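Local coordinates for protein PHOX (Pseudomonas fluorescens, PDB 4A9V) that hydrolyses phosphate monoesters as an alkaline phosphatase, using a complex iron-calcium cofactor carried by a beta-propeller fold, at residues Asp14-Ala19 and Ser25-Tyr30; Ser120-Gln125 and Trp131-Gly136; Ser164-Gly169 and Leu243-Trp248. All blocks are in the same frame, centred on the assembly; numbering follows the deposited sequence.

Interaction 1: Asp14-Ala19 and Ser25-Tyr30; sequences DSIPAA and SLPKGY
The carbonyl oxygen of Ile16 is gripped from outside the two segments, by a hydrogen bond from Arg523 NH1 and a weak one from Gln472 NE2, while the side chain of the same residue turns to the 25-30 segment. Its CG1 sits between the backbone N and the carbonyl carbon (chi1 71°), a rotation that sends the two arms to different targets. One arm ends with CD1 against the Ser25 carbonyl, 3.5 Å from Ser25 O. The other presses its branch methyl on the proline, with Ile16 CG2 at 3.6 Å from Pro27 CA and 3.8 Å from Pro27 CG. At the far end Ala19 CB approaches Ser25 OG at 4.0 Å.

The touching parts run nearly opposite ways, 169° apart end to end, as two loop segments that both rest on strand 521-526: Ile16 is backbone-bonded to Arg523 and Ser25 to Val526. Tyr30 opens strand 30-37, an edge strand of a four-stranded antiparallel sheet and neighbour of strand 572-578, so N- and C-terminal parts of the chain share one sheet, consistent with the closure of a propeller ring. The chain reaches that strand through a type II turn from Pro27 to Tyr30, closed by Tyr30 N bonding to Pro27 O at 3.3 Å; at Gly29 a side chain would be jammed against the preceding carbonyl O.

Interaction 2: Ser120-Gln125 and Trp131-Gly136; sequences SVIEVQ and WQFVQG
Gln125 and Gln132 exchange both of their backbone bonds, Gln125 N to Gln132 O and Gln132 N to Gln125 O, each 2.9 Å. A third bond, Val134 N to Glu123 O, is 2.9 Å and fairly straight at 164°. Its return bond is missing: Glu123 N and Val134 O stand 4.9 Å apart, and the amide of Asn140 serves both, accepting from Glu123 N through OD1 and donating to Val134 O through ND2.

The buried Glu123 carboxylate is well supplied. Ser137 OG meets OE1, Arg82 NE forms a salt bridge with OE2, and Gln125 NE2 bonds to Glu123 OE2 at 2.7 Å from 38° above the carboxylate plane. The Val134 CG2 methyl crosses the extended Gln125 chain at a slant, 3.5 Å from Gln125 CG. On the other face, where Val124 pairs with Phe133, Val124 CG2 reaches Trp131 CE3 at 3.7 Å. A chi1 of 171° swings the Phe133 phenyl toward the 120-125 strand; the Phe133 and Ile122 side chains cross at about a right angle, Phe133 CE1 3.7 Å from Ile122 CB.

This is the beta hairpin of strands 118-127 and 130-144, the latter at the edge of a four-stranded antiparallel sheet typical of a propeller blade.

Interaction 3: Ser164-Gly169 and Leu243-Trp248; sequences SADKHG and LNRHGW
Asp166 lies against the NH1/NH2 end of the Arg245 guanidinium, its CB 3.5 Å from Arg245 NH2 and its carboxylate reaching NH1. With CG anti to the backbone N (chi1 -178°), the acid extends far enough for Arg245 NH1 to donate to Asp166 OD2 at 2.9 Å, nearly straight at 161°. This salt bridge uses the anti lone pair of OD2, the one facing away from the other oxygen, which makes the pairing single-pronged. The acceptor lies near the guanidinium plane, at its edge, and the two flat groups are turned 49° against each other.

Both groups have further partners. NH1 also donates to Met161 O, NH2 to Lys171 O, and NE forms a salt bridge with Glu242, so every guanidinium nitrogen of this buried arginine has an acceptor. Lys171 holds the acid as well, its backbone N bonding to Asp166 OD2.

In the fold, the contact joins the loop between strands 148-152 and 171-173 to the loop entering strand 249-252, all three strands belonging to one mixed sheet. The acid starts a type I turn from Asp166 to Gly169, in which Gly169 N bonds only weakly to Asp166 O at 3.5 Å. On the arginine side, Trp248 NE1 donates to Asn244 O at 2.9 Å, tying the loop across Arg245, whose CA lies in plane at the edge of the indole.

The three contacts follow one another along the chain and do not touch. Centres of interactions 1 and 2 are 28 Å apart, those of 2 and 3 are 33 Å, and those of 1 and 3 are 47 Å, on opposite sides of the chain's centre. All lie away from the iron-calcium site, but each adjoins a sheet that holds, or runs directly into, a site residue. Interaction 1 runs into strand 30-37, whose sheet contains Glu532, at a lithium site here and a calcium site elsewhere. Interaction 2 shares its sheet with strand 68-76, carrying Asp69 of the diiron pocket. Interaction 3 leads into strand 249-252, beside strand 189-193, immediately before Glu194 of that pocket.

Interaction 1: Asp14-Ala19 and Ser25-Tyr30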
ATOM      1  N   ASP A  14     -27.695  -1.001   2.981  1.00 11.33           N
ATOM      2  CA  ASP A  14     -27.863  -2.418   3.292  0.50 11.55           C
ATOM      3  C   ASP A  14     -26.715  -3.228   2.715  1.00 11.13           C
ATOM      4  O   ASP A  14     -26.336  -3.051   1.558  1.00 12.32           O
ATOM      5  CB  ASP A  14     -29.177  -2.941   2.710  0.50 17.79           C
ATOM      6  CG  ASP A  14     -30.389  -2.430   3.454  0.50 20.59           C
ATOM      7  OD1 ASP A  14     -30.206  -1.769   4.495  0.50 29.78           O
ATOM      8  OD2 ASP A  14     -31.507  -2.876   3.122  0.50 39.13           O
ATOM      9  N   SER A  15     -26.180  -4.141   3.515  1.00 10.74           N
ATOM     10  CA  SER A  15     -25.097  -5.005   3.084  1.00 10.37           C
ATOM     11  C   SER A  15     -25.486  -5.772   1.820  1.00 10.48           C
ATOM     12  O   SER A  15     -26.561  -6.374   1.758  1.00 11.49           O
ATOM     13  CB  SER A  15     -24.771  -5.979   4.214  1.00 10.09           C
ATOM     14  OG  SER A  15     -23.593  -6.702   3.922  1.00  9.93           O
ATOM     15  N   ILE A  16     -24.631  -5.718   0.801  1.00  9.32           N
ATOM     16  CA  ILE A  16     -24.927  -6.331  -0.491  1.00  9.17           C
ATOM     17  C   ILE A  16     -24.444  -7.779  -0.508  1.00  9.33           C
ATOM     18  O   ILE A  16     -23.555  -8.153   0.260  1.00 10.00           O
ATOM     19  CB  ILE A  16     -24.311  -5.546  -1.671  1.00 10.26           C
ATOM     20  CG1 ILE A  16     -22.783  -5.668  -1.721  1.00 10.18           C
ATOM     21  CG2 ILE A  16     -24.721  -4.082  -1.596  1.00 12.16           C
ATOM     22  CD1 ILE A  16     -22.203  -5.178  -3.033  1.00 10.86           C
ATOM     23  N   PRO A  17     -25.021  -8.603  -1.390  1.00 10.21           N
ATOM     24  CA  PRO A  17     -24.543  -9.979  -1.464  1.00 10.81           C
ATOM     25  C   PRO A  17     -23.151 -10.089  -2.080  1.00  9.91           C
ATOM     26  O   PRO A  17     -22.766  -9.278  -2.915  1.00 10.41           O
ATOM     27  CB  PRO A  17     -25.582 -10.693  -2.338  1.00 14.34           C
ATOM     28  CG  PRO A  17     -26.403  -9.633  -2.970  1.00 16.45           C
ATOM     29  CD  PRO A  17     -26.213  -8.353  -2.220  1.00 11.39           C
ATOM     30  N   ALA A  18     -22.419 -11.126  -1.696  1.00  9.51           N
ATOM     31  CA  ALA A  18     -21.213 -11.503  -2.414  1.00  9.55           C
ATOM     32  C   ALA A  18     -21.561 -11.765  -3.874  1.00  9.82           C
ATOM     33  O   ALA A  18     -22.687 -12.166  -4.181  1.00 11.08           O
ATOM     34  CB  ALA A  18     -20.596 -12.738  -1.783  1.00 10.51           C
ATOM     35  N   ALA A  19     -20.592 -11.588  -4.763  1.00 10.18           N
ATOM     36  CA  ALA A  19     -20.844 -11.744  -6.188  1.00 10.38           C
ATOM     37  C   ALA A  19     -19.616 -12.285  -6.901  1.00 10.89           C
ATOM     38  O   ALA A  19     -18.493 -12.171  -6.404  1.00 10.48           O
ATOM     39  CB  ALA A  19     -21.275 -10.418  -6.794  1.00 11.82           C
ATOM     40  N   SER A  25     -20.450  -4.370  -8.393  1.00  9.48           N
ATOM     41  CA  SER A  25     -21.746  -4.432  -7.736  1.00  9.91           C
ATOM     42  C   SER A  25     -21.748  -3.484  -6.546  1.00  8.99           C
ATOM     43  O   SER A  25     -20.778  -3.452  -5.784  1.00  9.06           O
ATOM     44  CB  SER A  25     -22.010  -5.865  -7.254  1.00 15.21           C
ATOM     45  OG  SER A  25     -21.929  -6.786  -8.329  1.00 17.06           O
ATOM     46  N   LEU A  26     -22.859  -2.772  -6.361  1.00  9.22           N
ATOM     47  CA  LEU A  26     -22.985  -1.741  -5.330  1.00  9.64           C
ATOM     48  C   LEU A  26     -24.366  -1.852  -4.687  1.00  9.63           C
ATOM     49  O   LEU A  26     -25.233  -2.544  -5.211  1.00 11.25           O
ATOM     50  CB  LEU A  26     -22.813  -0.359  -5.954  1.00  9.86           C
ATOM     51  CG  LEU A  26     -21.387  -0.007  -6.361  1.00 10.40           C
ATOM     52  CD1 LEU A  26     -21.396   1.113  -7.388  1.00 11.25           C
ATOM     53  CD2 LEU A  26     -20.550   0.380  -5.153  1.00 12.38           C
ATOM     54  N   PRO A  27     -24.622  -1.074  -3.627  1.00  9.61           N
ATOM     55  CA  PRO A  27     -25.972  -1.058  -3.080  1.00 10.22           C
ATOM     56  C   PRO A  27     -26.918  -0.273  -3.971  1.00 10.94           C
ATOM     57  O   PRO A  27     -26.487   0.489  -4.839  1.00 11.47           O
ATOM     58  CB  PRO A  27     -25.800  -0.375  -1.706  1.00 10.72           C
ATOM     59  CG  PRO A  27     -24.319  -0.320  -1.462  1.00  9.92           C
ATOM     60  CD  PRO A  27     -23.709  -0.244  -2.830  1.00 10.19           C
ATOM     61  N   LYS A  28     -28.206  -0.413  -3.708  1.00 11.99           N
ATOM     62  CA  LYS A  28     -29.210   0.352  -4.429  0.50 12.94           C
ATOM     63  C   LYS A  28     -28.932   1.845  -4.283  1.00 12.09           C
ATOM     64  O   LYS A  28     -28.572   2.317  -3.208  1.00 13.89           O
ATOM     65  CB  LYS A  28     -30.609   0.021  -3.903  0.50 19.34           C
ATOM     66  CG  LYS A  28     -31.232  -1.217  -4.531  0.50 35.81           C
ATOM     67  CD  LYS A  28     -30.911  -2.479  -3.743  0.50 52.87           C
ATOM     68  CE  LYS A  28     -32.083  -2.924  -2.880  0.50 62.33           C
ATOM     69  NZ  LYS A  28     -31.924  -2.523  -1.455  0.50 53.19           N
ATOM     70  N   GLY A  29     -29.080   2.579  -5.379  1.00 12.75           N
ATOM     71  CA  GLY A  29     -28.926   4.026  -5.356  1.00 12.89           C
ATOM     72  C   GLY A  29     -27.504   4.506  -5.572  1.00 11.12           C
ATOM     73  O   GLY A  29     -27.243   5.703  -5.525  1.00 13.68           O
ATOM     74  N   TYR A  30     -26.595   3.575  -5.853  1.00 10.58           N
ATOM     75  CA  TYR A  30     -25.186   3.893  -6.107  1.00 10.30           C
ATOM     76  C   TYR A  30     -24.822   3.608  -7.558  1.00 10.93           C
ATOM     77  O   TYR A  30     -25.384   2.711  -8.187  1.00 13.70           O
ATOM     78  CB  TYR A  30     -24.275   3.076  -5.179  1.00 10.02           C
ATOM     79  CG  TYR A  30     -24.197   3.649  -3.782  1.00  9.94           C
ATOM     80  CD1 TYR A  30     -25.139   3.327  -2.815  1.00 10.05           C
ATOM     81  CD2 TYR A  30     -23.197   4.544  -3.443  1.00  9.84           C
ATOM     82  CE1 TYR A  30     -25.078   3.884  -1.546  1.00 10.50           C
ATOM     83  CE2 TYR A  30     -23.106   5.073  -2.174  1.00 10.42           C
ATOM     84  CZ  TYR A  30     -24.036   4.729  -1.223  1.00 10.13           C
ATOM     85  OH  TYR A  30     -23.940   5.299   0.022  1.00 11.52           O
TER

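Interaction 2: Ser120-Gln125 and Trp131-Gly136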
ATOM      1  N   SER A 120       1.419   7.886 -10.881  1.00  6.27           N
ATOM      2  CA  SER A 120       0.775   8.767 -11.853  1.00  6.36           C
ATOM      3  C   SER A 120       0.099   9.903 -11.094  1.00  6.69           C
ATOM      4  O   SER A 120      -0.763   9.659 -10.254  1.00  7.27           O
ATOM      5  CB  SER A 120      -0.286   7.990 -12.630  1.00  7.13           C
ATOM      6  OG  SER A 120       0.272   6.916 -13.347  1.00  7.44           O
ATOM      7  N   VAL A 121       0.531  11.136 -11.350  1.00  6.96           N
ATOM      8  CA  VAL A 121      -0.148  12.318 -10.828  1.00  7.50           C
ATOM      9  C   VAL A 121      -1.075  12.852 -11.909  1.00  6.93           C
ATOM     10  O   VAL A 121      -0.658  13.007 -13.060  1.00  7.61           O
ATOM     11  CB  VAL A 121       0.852  13.424 -10.431  1.00  7.78           C
ATOM     12  CG1 VAL A 121       0.119  14.627  -9.851  1.00  8.27           C
ATOM     13  CG2 VAL A 121       1.878  12.895  -9.444  1.00  9.53           C
ATOM     14  N   ILE A 122      -2.346  13.029 -11.554  1.00  6.73           N
ATOM     15  CA  ILE A 122      -3.347  13.510 -12.497  1.00  7.41           C
ATOM     16  C   ILE A 122      -4.170  14.635 -11.898  1.00  7.04           C
ATOM     17  O   ILE A 122      -4.388  14.685 -10.690  1.00  8.25           O
ATOM     18  CB  ILE A 122      -4.284  12.379 -12.970  1.00  7.33           C
ATOM     19  CG1 ILE A 122      -5.140  11.833 -11.822  1.00  8.28           C
ATOM     20  CG2 ILE A 122      -3.484  11.275 -13.651  1.00  8.44           C
ATOM     21  CD1 ILE A 122      -6.180  10.828 -12.277  1.00 10.23           C
ATOM     22  N   GLU A 123      -4.645  15.534 -12.754  1.00  6.95           N
ATOM     23  CA  GLU A 123      -5.673  16.485 -12.379  1.00  7.48           C
ATOM     24  C   GLU A 123      -7.049  15.911 -12.662  1.00  7.64           C
ATOM     25  O   GLU A 123      -7.281  15.310 -13.717  1.00  8.10           O
ATOM     26  CB  GLU A 123      -5.491  17.803 -13.133  1.00  8.57           C
ATOM     27  CG  GLU A 123      -6.563  18.818 -12.764  1.00  9.41           C
ATOM     28  CD  GLU A 123      -6.430  20.164 -13.439  1.00 11.14           C
ATOM     29  OE1 GLU A 123      -5.306  20.547 -13.816  1.00 12.85           O
ATOM     30  OE2 GLU A 123      -7.434  20.903 -13.430  1.00 15.01           O
ATOM     31  N   VAL A 124      -7.969  16.148 -11.729  1.00  7.09           N
ATOM     32  CA  VAL A 124      -9.381  15.899 -11.956  1.00  7.74           C
ATOM     33  C   VAL A 124     -10.162  17.192 -11.749  1.00  8.02           C
ATOM     34  O   VAL A 124      -9.767  18.062 -10.969  1.00  8.29           O
ATOM     35  CB  VAL A 124      -9.917  14.773 -11.041  1.00  8.35           C
ATOM     36  CG1 VAL A 124      -9.257  13.457 -11.410  1.00  9.18           C
ATOM     37  CG2 VAL A 124      -9.687  15.085  -9.572  1.00  8.71           C
ATOM     38  N   GLN A 125     -11.254  17.331 -12.484  1.00  8.17           N
ATOM     39  CA  GLN A 125     -12.096  18.514 -12.408  1.00  8.90           C
ATOM     40  C   GLN A 125     -13.539  18.058 -12.332  1.00  9.37           C
ATOM     41  O   GLN A 125     -13.932  17.084 -12.977  1.00 10.35           O
ATOM     42  CB  GLN A 125     -11.906  19.395 -13.645  1.00 12.08           C
ATOM     43  CG  GLN A 125     -10.744  20.373 -13.561  1.00 18.81           C
ATOM     44  CD  GLN A 125     -10.606  21.226 -14.811  1.00 24.23           C
ATOM     45  OE1 GLN A 125     -11.509  21.265 -15.650  1.00 22.99           O
ATOM     46  NE2 GLN A 125      -9.424  21.808 -15.004  1.00 19.27           N
ATOM     47  N   TRP A 131     -16.627  14.155 -11.118  1.00 10.28           N
ATOM     48  CA  TRP A 131     -15.193  14.326 -11.288  1.00  9.60           C
ATOM     49  C   TRP A 131     -14.711  13.565 -12.497  1.00  9.44           C
ATOM     50  O   TRP A 131     -15.043  12.388 -12.666  1.00 12.13           O
ATOM     51  CB  TRP A 131     -14.481  13.818 -10.039  1.00  8.80           C
ATOM     52  CG  TRP A 131     -14.722  14.680  -8.837  1.00  9.32           C
ATOM     53  CD1 TRP A 131     -15.675  14.511  -7.843  1.00 10.39           C
ATOM     54  CD2 TRP A 131     -14.029  15.922  -8.515  1.00  8.93           C
ATOM     55  NE1 TRP A 131     -15.618  15.546  -6.940  1.00 10.10           N
ATOM     56  CE2 TRP A 131     -14.638  16.423  -7.292  1.00  9.08           C
ATOM     57  CE3 TRP A 131     -13.004  16.650  -9.110  1.00  8.95           C
ATOM     58  CZ2 TRP A 131     -14.190  17.578  -6.677  1.00 10.08           C
ATOM     59  CZ3 TRP A 131     -12.563  17.812  -8.485  1.00 10.41           C
ATOM     60  CH2 TRP A 131     -13.152  18.271  -7.302  1.00 10.81           C
ATOM     61  N   GLN A 132     -13.863  14.201 -13.302  1.00  8.97           N
ATOM     62  CA  GLN A 132     -13.291  13.576 -14.487  1.00  8.83           C
ATOM     63  C   GLN A 132     -11.818  13.947 -14.632  1.00  8.41           C
ATOM     64  O   GLN A 132     -11.394  15.048 -14.277  1.00  9.06           O
ATOM     65  CB  GLN A 132     -14.058  13.996 -15.747  1.00 10.98           C
ATOM     66  CG  GLN A 132     -15.546  13.677 -15.727  1.00 19.63           C
ATOM     67  CD  GLN A 132     -16.267  14.203 -16.953  1.00 73.99           C
ATOM     68  OE1 GLN A 132     -16.379  15.416 -17.137  1.00 87.27           O
ATOM     69  NE2 GLN A 132     -16.555  13.311 -17.893  1.00 57.79           N
ATOM     70  N   PHE A 133     -11.069  13.039 -15.233  1.00  8.71           N
ATOM     71  CA  PHE A 133      -9.679  13.262 -15.569  1.00  8.25           C
ATOM     72  C   PHE A 133      -9.534  14.407 -16.569  1.00  8.79           C
ATOM     73  O   PHE A 133     -10.281  14.482 -17.545  1.00 10.57           O
ATOM     74  CB  PHE A 133      -9.106  11.962 -16.141  1.00  8.76           C
ATOM     75  CG  PHE A 133      -7.733  12.099 -16.723  1.00  8.19           C
ATOM     76  CD1 PHE A 133      -6.687  12.602 -15.970  1.00  8.27           C
ATOM     77  CD2 PHE A 133      -7.482  11.717 -18.031  1.00  9.03           C
ATOM     78  CE1 PHE A 133      -5.415  12.715 -16.508  1.00  9.57           C
ATOM     79  CE2 PHE A 133      -6.211  11.822 -18.571  1.00  9.85           C
ATOM     80  CZ  PHE A 133      -5.186  12.356 -17.819  1.00  9.30           C
ATOM     81  N   VAL A 134      -8.528  15.246 -16.345  1.00  8.61           N
ATOM     82  CA  VAL A 134      -8.166  16.328 -17.261  1.00  9.07           C
ATOM     83  C   VAL A 134      -6.855  15.995 -17.972  1.00  8.52           C
ATOM     84  O   VAL A 134      -5.757  16.245 -17.459  1.00  9.39           O
ATOM     85  CB  VAL A 134      -8.010  17.667 -16.505  1.00  9.74           C
ATOM     86  CG1 VAL A 134      -7.686  18.795 -17.468  1.00 11.28           C
ATOM     87  CG2 VAL A 134      -9.274  17.984 -15.732  1.00 10.96           C
ATOM     88  N   GLN A 135      -6.965  15.423 -19.167  1.00  8.95           N
ATOM     89  CA  GLN A 135      -5.790  15.180 -19.990  1.00  8.89           C
ATOM     90  C   GLN A 135      -5.168  16.519 -20.376  1.00  9.47           C
ATOM     91  O   GLN A 135      -5.884  17.496 -20.591  1.00 11.01           O
ATOM     92  CB  GLN A 135      -6.166  14.378 -21.237  1.00  9.25           C
ATOM     93  CG  GLN A 135      -4.962  13.854 -21.993  1.00  8.97           C
ATOM     94  CD  GLN A 135      -5.321  12.974 -23.176  1.00  9.92           C
ATOM     95  OE1 GLN A 135      -6.413  12.406 -23.245  1.00 11.47           O
ATOM     96  NE2 GLN A 135      -4.393  12.847 -24.105  1.00 10.68           N
ATOM     97  N   GLY A 136      -3.841  16.588 -20.389  1.00  9.58           N
ATOM     98  CA  GLY A 136      -3.155  17.809 -20.796  1.00  9.94           C
ATOM     99  C   GLY A 136      -2.940  18.836 -19.691  1.00 10.41           C
ATOM    100  O   GLY A 136      -2.361  19.889 -19.939  1.00 11.43           O
TER

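Interaction 3: Ser164-Gly169 and Leu243-Trp248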
ATOM      1  N   SER A 164      28.267   1.635  -9.018  1.00 12.29           N
ATOM      2  CA  SER A 164      29.135   2.093 -10.093  0.50 12.66           C
ATOM      3  C   SER A 164      28.522   3.270 -10.842  1.00 12.01           C
ATOM      4  O   SER A 164      29.223   4.200 -11.239  1.00 15.16           O
ATOM      5  CB  SER A 164      29.428   0.961 -11.073  0.50 14.34           C
ATOM      6  OG  SER A 164      28.232   0.411 -11.591  0.50 17.73           O
ATOM      7  N   ALA A 165      27.206   3.253 -11.004  1.00 11.97           N
ATOM      8  CA  ALA A 165      26.521   4.329 -11.709  1.00 12.49           C
ATOM      9  C   ALA A 165      26.346   5.572 -10.834  1.00 13.44           C
ATOM     10  O   ALA A 165      26.153   6.675 -11.351  1.00 18.68           O
ATOM     11  CB  ALA A 165      25.175   3.848 -12.222  1.00 13.75           C
ATOM     12  N   ASP A 166      26.276   5.377  -9.521  1.00 12.59           N
ATOM     13  CA  ASP A 166      26.100   6.492  -8.593  1.00 12.82           C
ATOM     14  C   ASP A 166      27.121   6.440  -7.472  1.00 12.67           C
ATOM     15  O   ASP A 166      26.871   5.876  -6.408  1.00 13.46           O
ATOM     16  CB  ASP A 166      24.703   6.509  -7.985  1.00 12.89           C
ATOM     17  CG  ASP A 166      24.506   7.692  -7.064  1.00 13.71           C
ATOM     18  OD1 ASP A 166      25.135   8.739  -7.335  1.00 22.38           O
ATOM     19  OD2 ASP A 166      23.853   7.556  -6.007  1.00 13.57           O
ATOM     20  N   LYS A 167      28.269   7.053  -7.710  1.00 14.11           N
ATOM     21  CA  LYS A 167      29.396   6.893  -6.814  1.00 15.86           C
ATOM     22  C   LYS A 167      29.222   7.646  -5.493  1.00 14.69           C
ATOM     23  O   LYS A 167      29.922   7.360  -4.526  1.00 18.42           O
ATOM     24  CB  LYS A 167      30.687   7.319  -7.518  1.00 24.51           C
ATOM     25  CG  LYS A 167      31.049   6.421  -8.697  1.00 34.70           C
ATOM     26  CD  LYS A 167      32.368   6.822  -9.336  1.00 72.95           C
ATOM     27  CE  LYS A 167      32.510   6.296 -10.761  1.00 91.36           C
ATOM     28  NZ  LYS A 167      31.894   4.952 -10.958  1.00 96.02           N
ATOM     29  N   HIS A 168      28.236   8.535  -5.415  1.00 14.56           N
ATOM     30  CA  HIS A 168      28.077   9.366  -4.225  1.00 13.62           C
ATOM     31  C   HIS A 168      26.902   8.993  -3.359  1.00 13.75           C
ATOM     32  O   HIS A 168      26.771   9.507  -2.252  1.00 14.29           O
ATOM     33  CB  HIS A 168      27.992  10.834  -4.608  1.00 16.40           C
ATOM     34  CG  HIS A 168      29.214  11.342  -5.332  1.00 30.18           C
ATOM     35  ND1 HIS A 168      30.452  11.242  -4.813  1.00 28.72           N
ATOM     36  CD2 HIS A 168      29.373  11.784  -6.642  1.00 30.57           C
ATOM     37  CE1 HIS A 168      31.354  11.638  -5.729  1.00 30.19           C
ATOM     38  NE2 HIS A 168      30.693  11.964  -6.850  1.00 48.46           N
ATOM     39  N   GLY A 169      26.082   8.043  -3.802  1.00 11.48           N
ATOM     40  CA  GLY A 169      25.040   7.481  -2.943  1.00 12.26           C
ATOM     41  C   GLY A 169      23.878   8.409  -2.620  1.00 10.28           C
ATOM     42  O   GLY A 169      23.182   8.197  -1.629  1.00 12.61           O
ATOM     43  N   LEU A 243      20.225  -3.038  -4.521  1.00  8.14           N
ATOM     44  CA  LEU A 243      19.180  -3.565  -3.638  1.00  8.45           C
ATOM     45  C   LEU A 243      18.905  -2.631  -2.458  1.00  7.74           C
ATOM     46  O   LEU A 243      17.811  -2.642  -1.894  1.00  8.03           O
ATOM     47  CB  LEU A 243      19.591  -4.951  -3.131  1.00  8.86           C
ATOM     48  CG  LEU A 243      18.451  -5.814  -2.582  1.00  8.51           C
ATOM     49  CD1 LEU A 243      17.565  -6.318  -3.709  1.00 10.24           C
ATOM     50  CD2 LEU A 243      18.981  -6.973  -1.755  1.00 10.17           C
ATOM     51  N   ASN A 244      19.919  -1.882  -2.032  1.00  7.85           N
ATOM     52  CA  ASN A 244      19.792  -1.020  -0.862  1.00  7.52           C
ATOM     53  C   ASN A 244      19.116   0.309  -1.164  1.00  7.81           C
ATOM     54  O   ASN A 244      18.706   1.019  -0.246  1.00  8.25           O
ATOM     55  CB  ASN A 244      21.159  -0.759  -0.243  1.00  8.08           C
ATOM     56  CG  ASN A 244      21.817  -2.019   0.248  1.00  9.67           C
ATOM     57  OD1 ASN A 244      21.144  -2.958   0.658  1.00 12.14           O
ATOM     58  ND2 ASN A 244      23.141  -2.055   0.187  1.00 10.64           N
ATOM     59  N   ARG A 245      18.995   0.638  -2.447  1.00  7.23           N
ATOM     60  CA  ARG A 245      18.516   1.943  -2.886  1.00  7.55           C
ATOM     61  C   ARG A 245      17.015   1.915  -3.211  1.00  6.88           C
ATOM     62  O   ARG A 245      16.462   2.902  -3.702  1.00  7.60           O
ATOM     63  CB  ARG A 245      19.356   2.418  -4.071  1.00  7.65           C
ATOM     64  CG  ARG A 245      20.778   2.784  -3.645  1.00  8.83           C
ATOM     65  CD  ARG A 245      21.843   2.414  -4.659  1.00  8.34           C
ATOM     66  NE  ARG A 245      21.631   3.031  -5.965  1.00  8.46           N
ATOM     67  CZ  ARG A 245      21.962   4.279  -6.265  1.00  8.71           C
ATOM     68  NH1 ARG A 245      22.550   5.052  -5.365  1.00  9.09           N
ATOM     69  NH2 ARG A 245      21.704   4.757  -7.473  1.00  9.67           N
ATOM     70  N   HIS A 246      16.362   0.833  -2.793  1.00  7.10           N
ATOM     71  CA  HIS A 246      14.925   0.629  -2.920  1.00  6.71           C
ATOM     72  C   HIS A 246      14.425  -0.039  -1.664  1.00  6.81           C
ATOM     73  O   HIS A 246      15.212  -0.565  -0.865  1.00  7.27           O
ATOM     74  CB  HIS A 246      14.618  -0.217  -4.157  1.00  7.57           C
ATOM     75  CG  HIS A 246      15.169   0.368  -5.423  1.00  7.17           C
ATOM     76  ND1 HIS A 246      14.549   1.376  -6.083  1.00  7.62           N
ATOM     77  CD2 HIS A 246      16.407   0.199  -6.028  1.00  7.78           C
ATOM     78  CE1 HIS A 246      15.348   1.795  -7.084  1.00  7.53           C
ATOM     79  NE2 HIS A 246      16.488   1.086  -7.042  1.00  7.63           N
ATOM     80  N   GLY A 247      13.112   0.029  -1.449  1.00  6.45           N
ATOM     81  CA  GLY A 247      12.508  -0.359  -0.177  1.00  6.80           C
ATOM     82  C   GLY A 247      12.311   0.808   0.783  1.00  6.32           C
ATOM     83  O   GLY A 247      12.308   0.618   2.002  1.00  6.61           O
ATOM     84  N   TRP A 248      12.075   1.997   0.230  1.00  6.54           N
ATOM     85  CA  TRP A 248      11.940   3.223   1.018  1.00  6.42           C
ATOM     86  C   TRP A 248      10.595   3.863   0.795  1.00  6.01           C
ATOM     87  O   TRP A 248       9.871   3.537  -0.156  1.00  7.16           O
ATOM     88  CB  TRP A 248      13.041   4.205   0.622  1.00  6.63           C
ATOM     89  CG  TRP A 248      14.434   3.637   0.744  1.00  7.05           C
ATOM     90  CD1 TRP A 248      15.236   3.144  -0.277  1.00  7.28           C
ATOM     91  CD2 TRP A 248      15.231   3.497   1.963  1.00  7.22           C
ATOM     92  NE1 TRP A 248      16.445   2.714   0.218  1.00  7.14           N
ATOM     93  CE2 TRP A 248      16.505   2.927   1.558  1.00  6.97           C
ATOM     94  CE3 TRP A 248      15.024   3.802   3.302  1.00  7.30           C
ATOM     95  CZ2 TRP A 248      17.534   2.735   2.460  1.00  7.86           C
ATOM     96  CZ3 TRP A 248      16.054   3.560   4.211  1.00  7.39           C
ATOM     97  CH2 TRP A 248      17.288   3.055   3.793  1.00  7.34           C
TER